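Local coordinates for folylpolyglutamate synthase protein FOLC (Mycobacterium tuberculosis, PDB 2VOR) that catalyses the ATP-dependent addition of glutamate to folates as a folylpolyglutamate synthase, and probably also makes dihydrofolate from dihydropteroate, at the phosphomethylphosphonic acid adenylate ester site. Numbering follows the deposited sequence.

The phosphomethylphosphonic acid adenylate ester site. Residues 72-77, 98-99, 174, 196, 297, 301, 338, 351-354, 357-358, 361, 472. With ACP (phosphomethylphosphonic acid adenylate ester), chain B; CO (cobalt (II) ion), chain C.
ACP, a non-hydrolysable ATP analogue with a methylene (C3B) between its beta- and gamma-phosphorus, lies almost wholly buried in the P-loop nucleotide site. Backbone N-H groups of Gly74, Lys75, Thr76 and Ser77 wrap the alpha- and beta-phosphates. Lys75, bent at chi3 and chi4 (-77° and -51°), curls back so that NZ meets beta-phosphate ACP O1B at 2.9 Å; ACP O1B also accepts the backbone N-H of Lys75. Cobalt bridges ACP O1G and O2B and is bound by Thr76 OG1, Ser98 O and Glu174 OE2; it presumably replaces magnesium. The extended Glu174 gives OE2 to cobalt (2.2 Å), while OE1 takes Thr76 OG1 on its syn lone pair and Ser98 N from above the carboxylate plane, fixing the carboxylate's rotation. Across the phosphates from Lys75 NZ, Arg338 grips side-on: NE reaches alpha-phosphate ACP O1A in the guanidinium plane (2.7 Å) and NH2 reaches gamma-phosphate ACP O1G; Thr76 CG2 and Ala352 CB lie over opposite faces, each offset toward the rim. Adenine is sandwiched between Asn73 CB and His297 CB, 3.7 and 3.8 Å from the ACP six-membered ring's centroid. Asn301 ND2 donates to ACP N7, which lies in the amide plane (3.0 Å), while OD1 accepts from ACP N6, above that plane. Asp351 clasps the ribose, O2' on the syn lone pair of OD2 and O3' above the carboxylate plane at OD1. The P-loop links strand 66-70 to helix 75-88; Arg338, Asp351 and helix 356-369 close over the nucleotide from the C-terminal part.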
loop_
_atom_site.group_PDB
_atom_site.type_symbol
_atom_site.label_atom_id
_atom_site.label_comp_id
_atom_site.label_asym_id
_atom_site.label_seq_id
_atom_site.Cartn_x
_atom_site.Cartn_y
_atom_site.Cartn_z
ATOM N N THR A 72 1.628 2.167 8.737
ATOM C CA THR A 72 2.007 3.301 7.925
ATOM C C THR A 72 2.569 2.860 6.578
ATOM O O THR A 72 2.257 3.440 5.517
ATOM C CB THR A 72 3.105 4.188 8.649
ATOM O OG1 THR A 72 2.596 4.613 9.932
ATOM C CG2 THR A 72 3.479 5.398 7.820
ATOM N N ASN A 73 3.424 1.874 6.605
ATOM C CA ASN A 73 4.055 1.412 5.396
ATOM C C ASN A 73 3.868 -0.097 5.186
ATOM O O ASN A 73 3.962 -0.891 6.155
ATOM C CB ASN A 73 5.516 1.654 5.490
ATOM C CG ASN A 73 5.889 3.134 5.253
ATOM O OD1 ASN A 73 6.563 3.730 6.103
ATOM N ND2 ASN A 73 5.520 3.702 4.053
ATOM N N GLY A 74 3.638 -0.487 3.912
ATOM C CA GLY A 74 3.658 -1.868 3.552
ATOM C C GLY A 74 2.280 -2.391 3.611
ATOM O O GLY A 74 2.090 -3.515 3.397
ATOM N N LYS A 75 1.270 -1.587 3.861
ATOM C CA LYS A 75 -0.030 -2.212 3.965
ATOM C C LYS A 75 -0.468 -2.873 2.674
ATOM O O LYS A 75 -1.111 -3.959 2.675
ATOM C CB LYS A 75 -1.163 -1.266 4.432
ATOM C CG LYS A 75 -0.912 -0.360 5.643
ATOM C CD LYS A 75 -2.270 0.431 5.991
ATOM C CE LYS A 75 -2.451 1.592 4.962
ATOM N NZ LYS A 75 -1.111 2.394 4.919
ATOM N N THR A 76 -0.266 -2.153 1.573
ATOM C CA THR A 76 -0.658 -2.675 0.228
ATOM C C THR A 76 0.095 -3.909 -0.183
ATOM O O THR A 76 -0.495 -4.855 -0.563
ATOM C CB THR A 76 -0.580 -1.620 -0.910
ATOM O OG1 THR A 76 -1.734 -0.810 -0.787
ATOM C CG2 THR A 76 -0.663 -2.344 -2.322
ATOM N N SER A 77 1.405 -3.860 -0.062
ATOM C CA SER A 77 2.224 -4.988 -0.239
ATOM C C SER A 77 1.832 -6.240 0.547
ATOM O O SER A 77 1.846 -7.323 -0.031
ATOM C CB SER A 77 3.631 -4.641 0.117
ATOM O OG SER A 77 4.064 -3.682 -0.782
ATOM N N SER A 98 -5.774 0.370 -1.134
ATOM C CA SER A 98 -5.788 1.799 -1.466
ATOM C C SER A 98 -4.456 2.394 -1.177
ATOM O O SER A 98 -3.619 1.760 -0.497
ATOM C CB SER A 98 -6.893 2.593 -0.737
ATOM O OG SER A 98 -6.757 2.441 0.652
ATOM N N PRO A 99 -4.192 3.570 -1.788
ATOM C CA PRO A 99 -5.034 4.097 -2.903
ATOM C C PRO A 99 -4.760 3.350 -4.228
ATOM O O PRO A 99 -3.800 2.592 -4.282
ATOM C CB PRO A 99 -4.506 5.550 -3.096
ATOM C CG PRO A 99 -3.154 5.587 -2.553
ATOM C CD PRO A 99 -2.914 4.310 -1.632
ATOM N N GLU A 174 -7.408 -3.699 3.452
ATOM C CA GLU A 174 -6.565 -2.593 3.816
ATOM C C GLU A 174 -7.362 -1.337 4.295
ATOM O O GLU A 174 -8.367 -0.901 3.703
ATOM C CB GLU A 174 -5.677 -2.231 2.608
ATOM C CG GLU A 174 -4.802 -1.097 2.863
ATOM C CD GLU A 174 -3.962 -0.727 1.666
ATOM O OE1 GLU A 174 -3.965 -1.421 0.578
ATOM O OE2 GLU A 174 -3.270 0.294 1.821
ATOM N N PRO A 196 4.674 -1.697 9.931
ATOM C CA PRO A 196 5.411 -0.653 10.680
ATOM C C PRO A 196 4.736 0.741 10.669
ATOM O O PRO A 196 4.219 1.193 9.631
ATOM C CB PRO A 196 6.761 -0.650 10.006
ATOM C CG PRO A 196 6.949 -2.141 9.561
ATOM C CD PRO A 196 5.565 -2.533 9.102
ATOM N N HIS A 297 12.926 -4.435 3.221
ATOM C CA HIS A 297 11.603 -4.176 3.733
ATOM C C HIS A 297 10.551 -5.176 3.216
ATOM O O HIS A 297 9.599 -5.511 3.955
ATOM C CB HIS A 297 11.170 -2.715 3.469
ATOM C CG HIS A 297 11.095 -2.343 2.021
ATOM N ND1 HIS A 297 12.213 -2.167 1.233
ATOM C CD2 HIS A 297 10.036 -2.089 1.226
ATOM C CE1 HIS A 297 11.848 -1.849 0.007
ATOM N NE2 HIS A 297 10.530 -1.803 -0.027
ATOM N N ASN A 301 7.660 -7.456 5.144
ATOM C CA ASN A 301 6.291 -7.611 4.663
ATOM C C ASN A 301 5.970 -9.093 4.414
ATOM O O ASN A 301 4.936 -9.592 4.842
ATOM C CB ASN A 301 6.009 -6.737 3.377
ATOM C CG ASN A 301 6.116 -5.215 3.659
ATOM O OD1 ASN A 301 5.937 -4.798 4.809
ATOM N ND2 ASN A 301 6.390 -4.396 2.622
ATOM N N ARG A 338 5.735 -0.514 -6.622
ATOM C CA ARG A 338 6.695 -0.627 -5.489
ATOM C C ARG A 338 8.010 -1.251 -6.036
ATOM O O ARG A 338 8.068 -2.466 -6.387
ATOM C CB ARG A 338 6.116 -1.480 -4.331
ATOM C CG ARG A 338 5.057 -0.734 -3.466
ATOM C CD ARG A 338 3.822 -0.373 -4.357
ATOM N NE ARG A 338 2.615 0.128 -3.667
ATOM C CZ ARG A 338 1.441 0.436 -4.243
ATOM N NH1 ARG A 338 1.232 0.267 -5.550
ATOM N NH2 ARG A 338 0.437 0.897 -3.510
ATOM N N ASP A 351 8.639 3.799 -7.960
ATOM C CA ASP A 351 8.403 3.407 -6.580
ATOM C C ASP A 351 7.525 4.394 -5.870
ATOM O O ASP A 351 7.691 5.559 -6.017
ATOM C CB ASP A 351 9.685 3.168 -5.808
ATOM C CG ASP A 351 9.398 2.691 -4.361
ATOM O OD1 ASP A 351 9.100 1.501 -4.120
ATOM O OD2 ASP A 351 9.432 3.531 -3.434
ATOM N N ALA A 352 6.562 3.918 -5.098
ATOM C CA ALA A 352 5.512 4.780 -4.563
ATOM C C ALA A 352 5.931 5.450 -3.268
ATOM O O ALA A 352 5.060 5.890 -2.523
ATOM C CB ALA A 352 4.160 3.925 -4.340
ATOM N N ALA A 353 7.229 5.495 -2.966
ATOM C CA ALA A 353 7.746 6.056 -1.670
ATOM C C ALA A 353 7.273 7.489 -1.431
ATOM O O ALA A 353 7.547 8.361 -2.214
ATOM C CB ALA A 353 9.274 6.006 -1.619
ATOM N N HIS A 354 6.534 7.723 -0.363
ATOM C CA HIS A 354 5.975 9.040 -0.126
ATOM C C HIS A 354 6.101 9.489 1.327
ATOM O O HIS A 354 5.383 10.358 1.778
ATOM C CB HIS A 354 4.534 9.146 -0.611
ATOM C CG HIS A 354 3.595 8.124 -0.046
ATOM N ND1 HIS A 354 3.037 8.230 1.219
ATOM C CD2 HIS A 354 3.034 7.025 -0.612
ATOM C CE1 HIS A 354 2.212 7.218 1.421
ATOM N NE2 HIS A 354 2.217 6.458 0.336
ATOM N N ALA A 357 10.418 7.070 5.980
ATOM C CA ALA A 357 10.722 5.670 6.183
ATOM C C ALA A 357 10.683 4.932 4.830
ATOM O O ALA A 357 11.557 4.135 4.535
ATOM C CB ALA A 357 9.720 5.071 7.169
ATOM N N GLY A 358 9.694 5.217 3.987
ATOM C CA GLY A 358 9.579 4.603 2.626
ATOM C C GLY A 358 10.732 5.027 1.706
ATOM O O GLY A 358 11.321 4.231 1.007
ATOM N N ALA A 361 13.881 3.353 2.782
ATOM C CA ALA A 361 13.858 1.933 2.373
ATOM C C ALA A 361 14.151 1.851 0.881
ATOM O O ALA A 361 14.931 1.019 0.438
ATOM C CB ALA A 361 12.499 1.253 2.749
ATOM N N VAL A 472 2.248 7.787 -4.771
ATOM C CA VAL A 472 1.481 6.758 -5.414
ATOM C C VAL A 472 0.985 7.255 -6.746
ATOM O O VAL A 472 0.929 6.491 -7.735
ATOM C CB VAL A 472 0.223 6.467 -4.608
ATOM C CG1 VAL A 472 -0.741 5.567 -5.397
ATOM C CG2 VAL A 472 0.608 5.820 -3.329
HETATM P PG ACP B . 0.409 3.491 -0.003
HETATM O O1G ACP B . -0.318 1.954 -0.622
HETATM O O2G ACP B . -0.516 4.694 0.307
HETATM O O3G ACP B . 1.512 3.807 -0.970
HETATM P PB ACP B . 1.176 1.402 2.047
HETATM O O1B ACP B . 1.201 1.396 3.522
HETATM O O2B ACP B . -0.017 0.678 1.559
HETATM C C3B ACP B . 0.790 3.184 1.754
HETATM P PA ACP B . 2.729 -0.027 0.284
HETATM O O1A ACP B . 2.301 0.721 -1.031
HETATM O O2A ACP B . 3.495 -1.327 0.197
HETATM O O3A ACP B . 2.620 0.973 1.603
HETATM O "O5'" ACP B . 4.280 0.703 0.076
HETATM C "C5'" ACP B . 4.532 2.167 -0.170
HETATM C "C4'" ACP B . 6.011 2.491 -0.256
HETATM O "O4'" ACP B . 6.473 2.222 1.088
HETATM C "C3'" ACP B . 6.734 1.429 -1.082
HETATM O "O3'" ACP B . 6.905 1.822 -2.435
HETATM C "C2'" ACP B . 8.100 1.283 -0.421
HETATM O "O2'" ACP B . 8.982 2.342 -0.806
HETATM C "C1'" ACP B . 7.783 1.555 1.021
HETATM N N9 ACP B . 7.554 0.389 1.938
HETATM C C8 ACP B . 6.712 -0.681 1.777
HETATM N N7 ACP B . 6.764 -1.473 2.863
HETATM C C5 ACP B . 7.669 -0.916 3.692
HETATM C C6 ACP B . 8.139 -1.251 4.947
HETATM N N6 ACP B . 7.711 -2.349 5.570
HETATM N N1 ACP B . 9.016 -0.417 5.524
HETATM C C2 ACP B . 9.486 0.663 4.928
HETATM N N3 ACP B . 9.065 1.022 3.727
HETATM C C4 ACP B . 8.149 0.265 3.123
HETATM CO CO CO C . -1.767 1.201 0.459
HETATM O O HOH W 1 6.066 5.395 1.481
#